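Local coordinates for protein VP2 (Primate bocaparvovirus 1, PDB 7L0Y) that self-assembles, in sixty copies of its size variants, into the T=1 icosahedral capsid of human bocavirus 1, a shell about 26 nm across, at residues A[38-43]-A[445-450]; A[110-115]-A[128-133]; A[70-75]-A[425-430]. All coordinates share one frame; numbering follows the deposited sequence.

Contact 1. Residues A[38-43]-A[445-450]; sequences QFITTI and NIYCTG
T41 N gives its hydrogen almost straight to C448 O, 2.7 Å away at 173°, the shortest polar bond between segments 38-43 and 445-450. The CA hydrogen of I40 is turned to the same carbonyl. Between the same two residues C448 N returns a bond to T41 O at 2.9 Å. Further along, F39 N reaches G450 O at 2.8 Å, and G450 N answers to F39 O at 3.1 Å. F39/G450 and T41/C448 are thus antiparallel hydrogen-bonded pairs, with I40/T449 as the non-hydrogen-bonded pair between them.

The F39 ring, swung by chi1 of 66° between its own backbone N and carbonyl carbon, folds across onto G450. CA of G450 lies 4.0 Å from the F39 ring centroid, over the face, as a CH-pi contact. Next to it the T41 methyl CG2 rests on C448 CB at 3.5 Å, while T41 OG1 is hydrogen-bonded to T72. This face, lined by F39, T41 and C448, looks into the protein, where F39 meets the F74 ring edge-to-face and C448 touches M429. By topology the two strands are neighbours betaB and betaI in the BIDG sheet of the parvovirus jelly roll, and 446-462 carries strand 95-118 on its other edge.

The reverse face bears I40, Y447 and T449. I40, with CG1 anti to the backbone N (chi1 -176°), sends CD1 to Y447 CD1 at 3.8 Å, reaching the ring obliquely, while its CG1 rests on the T449 methyl. P433 and V434 of a neighbouring subunit pack onto these three residues. At the far end I43 CD1 approaches I446 CG1 at 4.2 Å.

Contact 2. Residues A[110-115]-A[128-133]; sequences LQIKQI and LTAGVH
I112 and A130 meet methyl to methyl, and I112 carries most of what joins segments 110-115 and 128-133. From CB outward its atoms are used one after another. CB itself stands 4.0 Å from A130 CB. The CG2 branch, anti to the I112 backbone N, presses closer on the same methyl, with I112 CG2 and A130 CB 3.5 Å apart. CG1, beside the backbone N (chi1 -63°), runs instead toward V132 and comes within 4.0 Å of V132 CG1. The tip, I112 CD1, ends 3.3 Å from A130 O and 4.1 Å from V132 CG1. I112 therefore straddles the chain at 130-132: one branch on the alanine methyl, the other between the alanine carbonyl and the valine. The I112 and V132 side chains run alongside each other, pointing opposite ways.

L110, two residues earlier and pointing to the same side, adds a looser touch, its CG 4.3 Å from V132 CG2. L110 and V132 also share L210 and C448 as neighbours. No hydrogen bond links the two segments; the contact between them is made mainly of apolar side chains.

The alternate residues Q111 and K113 point their CB atoms away from 128-133; Q111 packs on A130 and K113 on Q114 of a neighbouring subunit. Q111 NE2 also gives a weak hydrogen bond to T129 O of that neighbouring subunit, and T129 O in turn accepts a weak hydrogen bond from Q111 NE2 of a third subunit.

Such branched aliphatic side chains meeting without backbone bonds are what faces of a beta sandwich look like inside: here strand 95-118 (D, of the BIDG sheet) packs over the loop leading into strand 132-137 (E, of the CHEF sheet) and its first residue, V132, in the jelly roll, just where the connecting DE ribbon returns.

Contact 3. Residues A[70-75]-A[425-430]; sequences PWTYFN and IFIKMA
W71 lies like a lid along the K428 side chain, and the two side chains cover each other broadly where segments 70-75 and 425-430 meet. K428 CD sits over the indole, 3.6 Å from the centroid of the five-membered ring and only 16° off its normal, in a CH-pi contact. CG and CE of the lysine extend the ridge beneath the six-membered ring. The bend at the last lysine torsion leaves NZ at 5.2 Å from the centroid of that ring, at most a weak cation-pi attraction. W71 CE3 also pushes against F426 CB at 3.7 Å, so the indole fills the hollow between F426 and the lysine chain, while its NE1 bonds to E203.

On the same side as F426, the Y73 ring leans away and leaves its CB to meet F426 CD1 at 3.8 Å; Y73 OH reaches D152.

The opposite side is filled by F74. F74 CE2 meets the I427 methyl CG2 obliquely at 3.6 Å, and the next ring carbon, F74 CD2, takes I425 CG2 at 3.7 Å. The CD2-CE2 side of the ring thus rests on the two CG2 methyls, and I425 O lies at its edge, near the plane. W162 meets the same ring edge-to-face.

Between these flanks the backbone runs antiparallel, with T72/I427 as a hydrogen-bonded pair: I427 N bonds to T72 O, nearly straight at 175°. I427 O is gripped twice, by T72 N at 2.9 Å and by T72 OG1 at 2.7 Å, the two donors coming from opposite faces of the carbonyl plane. By the order of the strands, 71-74 and 424-429 are C and H of the CHEF sheet.

Backbone bonds, the T72 hydroxyl, which T41 also holds, and aromatic or aliphatic surfaces supply nearly all the attraction, and the one lysine contributes mainly its methylenes, so the contact probably depends little on charge.

All three contacts belong to one jelly-roll barrel. Contact 1 joins strands betaB and betaI of the BIDG sheet, contact 3 joins betaC and betaH of the CHEF sheet, and contact 2 packs betaD against betaE between the two. The centres of contact 1 and contact 2 lie about 8 Å apart. Contact 3 is centred about 10 Å from contact 1 and about 14 Å from contact 2. The segments come in the order 38-43, 70-75, 110-115, 128-133, 425-430, 445-450, so contact 1 encloses contact 3, which encloses contact 2. Backbone bonds join 445-450 to 110-115, and 425-430 to 128-133, tying distant parts of the chain into the compact wall of each capsid subunit.

Contact 1. Residues A[38-43]-A[445-450]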
loop_
_atom_site.group_PDB
_atom_site.type_symbol
_atom_site.label_atom_id
_atom_site.label_comp_id
_atom_site.label_asym_id
_atom_site.label_seq_id
_atom_site.Cartn_x
_atom_site.Cartn_y
_atom_site.Cartn_z
ATOM N N GLN A 38 -14.177 -81.736 -56.600
ATOM C CA GLN A 38 -12.872 -82.365 -56.622
ATOM C C GLN A 38 -12.492 -82.518 -58.084
ATOM O O GLN A 38 -13.217 -83.159 -58.846
ATOM C CB GLN A 38 -12.942 -83.707 -55.900
ATOM C CG GLN A 38 -11.675 -84.511 -55.747
ATOM C CD GLN A 38 -10.622 -83.840 -54.906
ATOM O OE1 GLN A 38 -9.528 -83.570 -55.374
ATOM N NE2 GLN A 38 -10.969 -83.514 -53.676
ATOM N N PHE A 39 -11.383 -81.913 -58.484
ATOM C CA PHE A 39 -10.952 -81.966 -59.869
ATOM C C PHE A 39 -9.687 -82.801 -59.973
ATOM O O PHE A 39 -8.953 -82.968 -59.000
ATOM C CB PHE A 39 -10.687 -80.570 -60.458
ATOM C CG PHE A 39 -9.529 -79.855 -59.835
ATOM C CD1 PHE A 39 -8.244 -80.071 -60.289
ATOM C CD2 PHE A 39 -9.719 -78.958 -58.819
ATOM C CE1 PHE A 39 -7.194 -79.435 -59.721
ATOM C CE2 PHE A 39 -8.664 -78.306 -58.264
ATOM C CZ PHE A 39 -7.405 -78.546 -58.710
ATOM N N ILE A 40 -9.454 -83.341 -61.157
ATOM C CA ILE A 40 -8.232 -84.065 -61.469
ATOM C C ILE A 40 -7.670 -83.503 -62.763
ATOM O O ILE A 40 -8.403 -83.330 -63.741
ATOM C CB ILE A 40 -8.474 -85.580 -61.583
ATOM C CG1 ILE A 40 -7.155 -86.304 -61.816
ATOM C CG2 ILE A 40 -9.479 -85.905 -62.676
ATOM C CD1 ILE A 40 -7.263 -87.779 -61.732
ATOM N N THR A 41 -6.377 -83.215 -62.769
ATOM C CA THR A 41 -5.697 -82.731 -63.958
ATOM C C THR A 41 -4.477 -83.595 -64.223
ATOM O O THR A 41 -3.784 -84.008 -63.291
ATOM C CB THR A 41 -5.319 -81.245 -63.823
ATOM O OG1 THR A 41 -4.777 -80.767 -65.057
ATOM C CG2 THR A 41 -4.314 -81.013 -62.720
ATOM N N THR A 42 -4.230 -83.878 -65.490
ATOM C CA THR A 42 -3.155 -84.752 -65.923
ATOM C C THR A 42 -2.308 -84.032 -66.959
ATOM O O THR A 42 -2.679 -82.978 -67.474
ATOM C CB THR A 42 -3.706 -86.060 -66.501
ATOM O OG1 THR A 42 -4.540 -85.775 -67.629
ATOM C CG2 THR A 42 -4.530 -86.787 -65.465
ATOM N N ILE A 43 -1.145 -84.612 -67.245
ATOM C CA ILE A 43 -0.247 -84.056 -68.245
ATOM C C ILE A 43 -0.900 -84.122 -69.618
ATOM O O ILE A 43 -1.555 -85.111 -69.970
ATOM C CB ILE A 43 1.094 -84.807 -68.208
ATOM C CG1 ILE A 43 1.777 -84.571 -66.863
ATOM C CG2 ILE A 43 2.001 -84.368 -69.343
ATOM C CD1 ILE A 43 2.926 -85.490 -66.588
ATOM N N ASN A 445 5.984 -88.732 -64.484
ATOM C CA ASN A 445 4.556 -88.878 -64.735
ATOM C C ASN A 445 3.803 -88.608 -63.441
ATOM O O ASN A 445 3.883 -89.387 -62.490
ATOM C CB ASN A 445 4.249 -90.271 -65.271
ATOM C CG ASN A 445 2.820 -90.419 -65.718
ATOM O OD1 ASN A 445 2.184 -89.456 -66.136
ATOM N ND2 ASN A 445 2.305 -91.633 -65.640
ATOM N N ILE A 446 3.055 -87.509 -63.417
ATOM C CA ILE A 446 2.386 -87.024 -62.220
ATOM C C ILE A 446 0.994 -86.555 -62.603
ATOM O O ILE A 446 0.704 -86.284 -63.768
ATOM C CB ILE A 446 3.162 -85.873 -61.546
ATOM C CG1 ILE A 446 3.341 -84.720 -62.526
ATOM C CG2 ILE A 446 4.500 -86.348 -61.033
ATOM C CD1 ILE A 446 3.900 -83.479 -61.911
ATOM N N TYR A 447 0.119 -86.473 -61.606
ATOM C CA TYR A 447 -1.186 -85.869 -61.797
ATOM C C TYR A 447 -1.534 -85.102 -60.537
ATOM O O TYR A 447 -1.020 -85.382 -59.456
ATOM C CB TYR A 447 -2.271 -86.893 -62.120
ATOM C CG TYR A 447 -2.700 -87.728 -60.954
ATOM C CD1 TYR A 447 -3.835 -87.411 -60.236
ATOM C CD2 TYR A 447 -1.951 -88.810 -60.547
ATOM C CE1 TYR A 447 -4.223 -88.160 -59.175
ATOM C CE2 TYR A 447 -2.334 -89.564 -59.487
ATOM C CZ TYR A 447 -3.471 -89.239 -58.801
ATOM O OH TYR A 447 -3.862 -89.998 -57.726
ATOM N N CYS A 448 -2.405 -84.119 -60.689
ATOM C CA CYS A 448 -2.853 -83.307 -59.573
ATOM C C CYS A 448 -4.348 -83.491 -59.379
ATOM O O CYS A 448 -5.110 -83.506 -60.347
ATOM C CB CYS A 448 -2.528 -81.831 -59.792
ATOM S SG CYS A 448 -2.976 -80.755 -58.417
ATOM N N THR A 449 -4.753 -83.656 -58.132
ATOM C CA THR A 449 -6.139 -83.522 -57.731
ATOM C C THR A 449 -6.226 -82.396 -56.720
ATOM O O THR A 449 -5.271 -82.132 -55.993
ATOM C CB THR A 449 -6.703 -84.817 -57.126
ATOM O OG1 THR A 449 -5.945 -85.192 -55.972
ATOM C CG2 THR A 449 -6.658 -85.931 -58.127
ATOM N N GLY A 450 -7.366 -81.730 -56.686
ATOM C CA GLY A 450 -7.588 -80.702 -55.703
ATOM C C GLY A 450 -9.051 -80.366 -55.640
ATOM O O GLY A 450 -9.878 -80.993 -56.296
#

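Contact 2. Residues A[110-115]-A[128-133]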
loop_
_atom_site.group_PDB
_atom_site.type_symbol
_atom_site.label_atom_id
_atom_site.label_comp_id
_atom_site.label_asym_id
_atom_site.label_seq_id
_atom_site.Cartn_x
_atom_site.Cartn_y
_atom_site.Cartn_z
ATOM N N LEU A 110 -4.546 -79.070 -52.743
ATOM C CA LEU A 110 -3.951 -79.675 -53.919
ATOM C C LEU A 110 -3.183 -80.925 -53.528
ATOM O O LEU A 110 -2.564 -80.984 -52.465
ATOM C CB LEU A 110 -3.020 -78.693 -54.617
ATOM C CG LEU A 110 -3.628 -77.581 -55.468
ATOM C CD1 LEU A 110 -4.745 -78.161 -56.290
ATOM C CD2 LEU A 110 -4.161 -76.472 -54.617
ATOM N N GLN A 111 -3.224 -81.925 -54.390
ATOM C CA GLN A 111 -2.459 -83.145 -54.214
ATOM C C GLN A 111 -1.800 -83.513 -55.525
ATOM O O GLN A 111 -2.489 -83.767 -56.512
ATOM C CB GLN A 111 -3.352 -84.283 -53.762
ATOM C CG GLN A 111 -3.836 -84.176 -52.362
ATOM C CD GLN A 111 -4.841 -85.237 -52.061
ATOM O OE1 GLN A 111 -5.605 -85.639 -52.929
ATOM N NE2 GLN A 111 -4.816 -85.744 -50.852
ATOM N N ILE A 112 -0.479 -83.554 -55.537
ATOM C CA ILE A 112 0.263 -84.087 -56.667
ATOM C C ILE A 112 0.739 -85.478 -56.288
ATOM O O ILE A 112 1.384 -85.659 -55.252
ATOM C CB ILE A 112 1.438 -83.183 -57.069
ATOM C CG1 ILE A 112 0.927 -81.822 -57.528
ATOM C CG2 ILE A 112 2.193 -83.813 -58.209
ATOM C CD1 ILE A 112 0.950 -80.768 -56.466
ATOM N N LYS A 113 0.387 -86.458 -57.103
ATOM C CA LYS A 113 0.802 -87.834 -56.911
ATOM C C LYS A 113 1.698 -88.227 -58.071
ATOM O O LYS A 113 1.438 -87.861 -59.217
ATOM C CB LYS A 113 -0.396 -88.784 -56.859
ATOM C CG LYS A 113 -1.464 -88.459 -55.842
ATOM C CD LYS A 113 -1.006 -88.640 -54.427
ATOM C CE LYS A 113 -1.016 -90.106 -54.038
ATOM N NZ LYS A 113 -0.699 -90.315 -52.601
ATOM N N GLN A 114 2.751 -88.971 -57.775
ATOM C CA GLN A 114 3.536 -89.598 -58.822
ATOM C C GLN A 114 2.884 -90.907 -59.234
ATOM O O GLN A 114 2.407 -91.669 -58.394
ATOM C CB GLN A 114 4.962 -89.841 -58.346
ATOM C CG GLN A 114 5.866 -90.425 -59.398
ATOM C CD GLN A 114 7.288 -90.552 -58.923
ATOM O OE1 GLN A 114 7.645 -90.051 -57.864
ATOM N NE2 GLN A 114 8.105 -91.253 -59.690
ATOM N N ILE A 115 2.841 -91.154 -60.533
ATOM C CA ILE A 115 2.228 -92.352 -61.089
ATOM C C ILE A 115 3.345 -93.347 -61.356
ATOM O O ILE A 115 4.198 -93.115 -62.216
ATOM C CB ILE A 115 1.454 -92.040 -62.373
ATOM C CG1 ILE A 115 0.377 -90.997 -62.103
ATOM C CG2 ILE A 115 0.824 -93.299 -62.919
ATOM C CD1 ILE A 115 -0.192 -90.396 -63.349
ATOM N N LEU A 128 5.831 -84.292 -52.680
ATOM C CA LEU A 128 5.340 -83.140 -51.938
ATOM C C LEU A 128 5.942 -81.849 -52.464
ATOM O O LEU A 128 5.436 -80.759 -52.183
ATOM C CB LEU A 128 5.641 -83.303 -50.449
ATOM C CG LEU A 128 4.969 -84.364 -49.567
ATOM C CD1 LEU A 128 5.116 -85.754 -50.109
ATOM C CD2 LEU A 128 5.555 -84.323 -48.172
ATOM N N THR A 129 7.020 -81.949 -53.236
ATOM C CA THR A 129 7.690 -80.745 -53.706
ATOM C C THR A 129 7.238 -80.367 -55.107
ATOM O O THR A 129 7.726 -79.390 -55.680
ATOM C CB THR A 129 9.201 -80.938 -53.652
ATOM O OG1 THR A 129 9.570 -82.059 -54.460
ATOM C CG2 THR A 129 9.632 -81.200 -52.236
ATOM N N ALA A 130 6.309 -81.125 -55.676
ATOM C CA ALA A 130 5.816 -80.816 -57.008
ATOM C C ALA A 130 4.801 -79.682 -56.958
ATOM O O ALA A 130 3.986 -79.595 -56.038
ATOM C CB ALA A 130 5.198 -82.059 -57.639
ATOM N N GLY A 131 4.878 -78.792 -57.943
ATOM C CA GLY A 131 3.963 -77.684 -58.062
ATOM C C GLY A 131 2.947 -77.868 -59.177
ATOM O O GLY A 131 3.046 -78.749 -60.023
ATOM N N VAL A 132 1.948 -77.000 -59.156
ATOM C CA VAL A 132 1.041 -76.824 -60.279
ATOM C C VAL A 132 1.030 -75.351 -60.631
ATOM O O VAL A 132 1.026 -74.493 -59.744
ATOM C CB VAL A 132 -0.388 -77.333 -59.990
ATOM C CG1 VAL A 132 -0.380 -78.814 -59.803
ATOM C CG2 VAL A 132 -0.976 -76.658 -58.776
ATOM N N HIS A 133 1.062 -75.066 -61.920
ATOM C CA HIS A 133 0.947 -73.715 -62.435
ATOM C C HIS A 133 -0.521 -73.357 -62.563
ATOM O O HIS A 133 -1.313 -74.142 -63.084
ATOM C CB HIS A 133 1.645 -73.627 -63.785
ATOM C CG HIS A 133 3.109 -73.902 -63.716
ATOM N ND1 HIS A 133 4.035 -72.930 -63.413
ATOM C CD2 HIS A 133 3.800 -75.055 -63.831
ATOM C CE1 HIS A 133 5.240 -73.465 -63.394
ATOM N NE2 HIS A 133 5.125 -74.754 -63.640
#

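Contact 3. Residues A[70-75]-A[425-430]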
loop_
_atom_site.group_PDB
_atom_site.type_symbol
_atom_site.label_atom_id
_atom_site.label_comp_id
_atom_site.label_asym_id
_atom_site.label_seq_id
_atom_site.Cartn_x
_atom_site.Cartn_y
_atom_site.Cartn_z
ATOM N N PRO A 70 0.006 -77.917 -73.482
ATOM C CA PRO A 70 0.104 -78.745 -72.276
ATOM C C PRO A 70 -0.898 -78.382 -71.194
ATOM O O PRO A 70 -1.027 -79.131 -70.226
ATOM C CB PRO A 70 1.542 -78.504 -71.813
ATOM C CG PRO A 70 1.888 -77.185 -72.371
ATOM C CD PRO A 70 1.213 -77.106 -73.687
ATOM N N TRP A 71 -1.573 -77.251 -71.309
ATOM C CA TRP A 71 -2.451 -76.698 -70.295
ATOM C C TRP A 71 -3.847 -77.319 -70.308
ATOM O O TRP A 71 -4.327 -77.837 -71.315
ATOM C CB TRP A 71 -2.568 -75.197 -70.496
ATOM C CG TRP A 71 -1.322 -74.477 -70.197
ATOM C CD1 TRP A 71 -0.293 -74.245 -71.046
ATOM C CD2 TRP A 71 -0.985 -73.847 -68.972
ATOM N NE1 TRP A 71 0.682 -73.533 -70.417
ATOM C CE2 TRP A 71 0.277 -73.263 -69.141
ATOM C CE3 TRP A 71 -1.624 -73.720 -67.744
ATOM C CZ2 TRP A 71 0.910 -72.567 -68.132
ATOM C CZ3 TRP A 71 -0.992 -73.038 -66.746
ATOM C CH2 TRP A 71 0.263 -72.475 -66.939
ATOM N N THR A 72 -4.499 -77.237 -69.154
ATOM C CA THR A 72 -5.917 -77.511 -68.992
ATOM C C THR A 72 -6.556 -76.300 -68.334
ATOM O O THR A 72 -5.870 -75.407 -67.843
ATOM C CB THR A 72 -6.192 -78.761 -68.144
ATOM O OG1 THR A 72 -5.566 -78.631 -66.865
ATOM C CG2 THR A 72 -5.687 -80.002 -68.817
ATOM N N TYR A 73 -7.879 -76.261 -68.340
ATOM C CA TYR A 73 -8.577 -75.074 -67.881
ATOM C C TYR A 73 -9.867 -75.453 -67.175
ATOM O O TYR A 73 -10.413 -76.536 -67.367
ATOM C CB TYR A 73 -8.868 -74.128 -69.049
ATOM C CG TYR A 73 -9.787 -74.719 -70.077
ATOM C CD1 TYR A 73 -11.150 -74.486 -70.028
ATOM C CD2 TYR A 73 -9.298 -75.535 -71.078
ATOM C CE1 TYR A 73 -11.983 -75.028 -70.947
ATOM C CE2 TYR A 73 -10.129 -76.084 -72.001
ATOM C CZ TYR A 73 -11.469 -75.830 -71.935
ATOM O OH TYR A 73 -12.307 -76.379 -72.869
ATOM N N PHE A 74 -10.341 -74.528 -66.349
ATOM C CA PHE A 74 -11.628 -74.615 -65.681
ATOM C C PHE A 74 -12.688 -73.898 -66.497
ATOM O O PHE A 74 -12.480 -72.770 -66.947
ATOM C CB PHE A 74 -11.561 -74.006 -64.281
ATOM C CG PHE A 74 -10.700 -74.764 -63.334
ATOM C CD1 PHE A 74 -11.213 -75.809 -62.608
ATOM C CD2 PHE A 74 -9.373 -74.440 -63.170
ATOM C CE1 PHE A 74 -10.421 -76.530 -61.754
ATOM C CE2 PHE A 74 -8.584 -75.151 -62.300
ATOM C CZ PHE A 74 -9.110 -76.194 -61.589
ATOM N N ASN A 75 -13.824 -74.556 -66.687
ATOM C CA ASN A 75 -14.972 -73.971 -67.367
ATOM C C ASN A 75 -16.166 -73.969 -66.424
ATOM O O ASN A 75 -16.719 -75.026 -66.110
ATOM C CB ASN A 75 -15.294 -74.732 -68.643
ATOM C CG ASN A 75 -16.379 -74.073 -69.439
ATOM O OD1 ASN A 75 -16.567 -72.865 -69.364
ATOM N ND2 ASN A 75 -17.103 -74.858 -70.211
ATOM N N ILE A 425 -9.436 -69.822 -65.806
ATOM C CA ILE A 425 -8.335 -70.278 -64.978
ATOM C C ILE A 425 -7.660 -71.434 -65.694
ATOM O O ILE A 425 -8.278 -72.469 -65.946
ATOM C CB ILE A 425 -8.820 -70.697 -63.588
ATOM C CG1 ILE A 425 -9.451 -69.510 -62.880
ATOM C CG2 ILE A 425 -7.662 -71.217 -62.776
ATOM C CD1 ILE A 425 -10.249 -69.902 -61.690
ATOM N N PHE A 426 -6.400 -71.245 -66.044
ATOM C CA PHE A 426 -5.595 -72.282 -66.660
ATOM C C PHE A 426 -4.758 -72.955 -65.595
ATOM O O PHE A 426 -4.256 -72.298 -64.682
ATOM C CB PHE A 426 -4.694 -71.706 -67.741
ATOM C CG PHE A 426 -5.431 -71.161 -68.896
ATOM C CD1 PHE A 426 -5.839 -71.988 -69.917
ATOM C CD2 PHE A 426 -5.720 -69.821 -68.971
ATOM C CE1 PHE A 426 -6.512 -71.488 -70.984
ATOM C CE2 PHE A 426 -6.392 -69.324 -70.041
ATOM C CZ PHE A 426 -6.787 -70.161 -71.050
ATOM N N ILE A 427 -4.610 -74.259 -65.710
ATOM C CA ILE A 427 -3.831 -75.027 -64.762
ATOM C C ILE A 427 -3.089 -76.111 -65.516
ATOM O O ILE A 427 -3.656 -76.774 -66.388
ATOM C CB ILE A 427 -4.726 -75.614 -63.654
ATOM C CG1 ILE A 427 -3.926 -76.460 -62.675
ATOM C CG2 ILE A 427 -5.841 -76.381 -64.242
ATOM C CD1 ILE A 427 -4.733 -76.914 -61.508
ATOM N N LYS A 428 -1.809 -76.250 -65.226
ATOM C CA LYS A 428 -1.089 -77.438 -65.635
ATOM C C LYS A 428 -0.131 -77.768 -64.517
ATOM O O LYS A 428 0.172 -76.920 -63.681
ATOM C CB LYS A 428 -0.311 -77.268 -66.940
ATOM C CG LYS A 428 0.858 -76.362 -66.835
ATOM C CD LYS A 428 1.595 -76.287 -68.136
ATOM C CE LYS A 428 2.830 -75.410 -67.994
ATOM N NZ LYS A 428 3.853 -76.021 -67.126
ATOM N N MET A 429 0.345 -78.997 -64.507
ATOM C CA MET A 429 1.380 -79.350 -63.560
ATOM C C MET A 429 2.739 -78.936 -64.076
ATOM O O MET A 429 2.985 -78.914 -65.284
ATOM C CB MET A 429 1.356 -80.832 -63.293
ATOM C CG MET A 429 0.175 -81.233 -62.488
ATOM S SD MET A 429 0.229 -82.983 -62.465
ATOM C CE MET A 429 -0.276 -83.266 -64.150
ATOM N N ALA A 430 3.611 -78.579 -63.146
ATOM C CA ALA A 430 4.992 -78.321 -63.496
ATOM C C ALA A 430 5.579 -79.529 -64.200
ATOM O O ALA A 430 5.491 -80.658 -63.717
ATOM C CB ALA A 430 5.801 -77.993 -62.249
#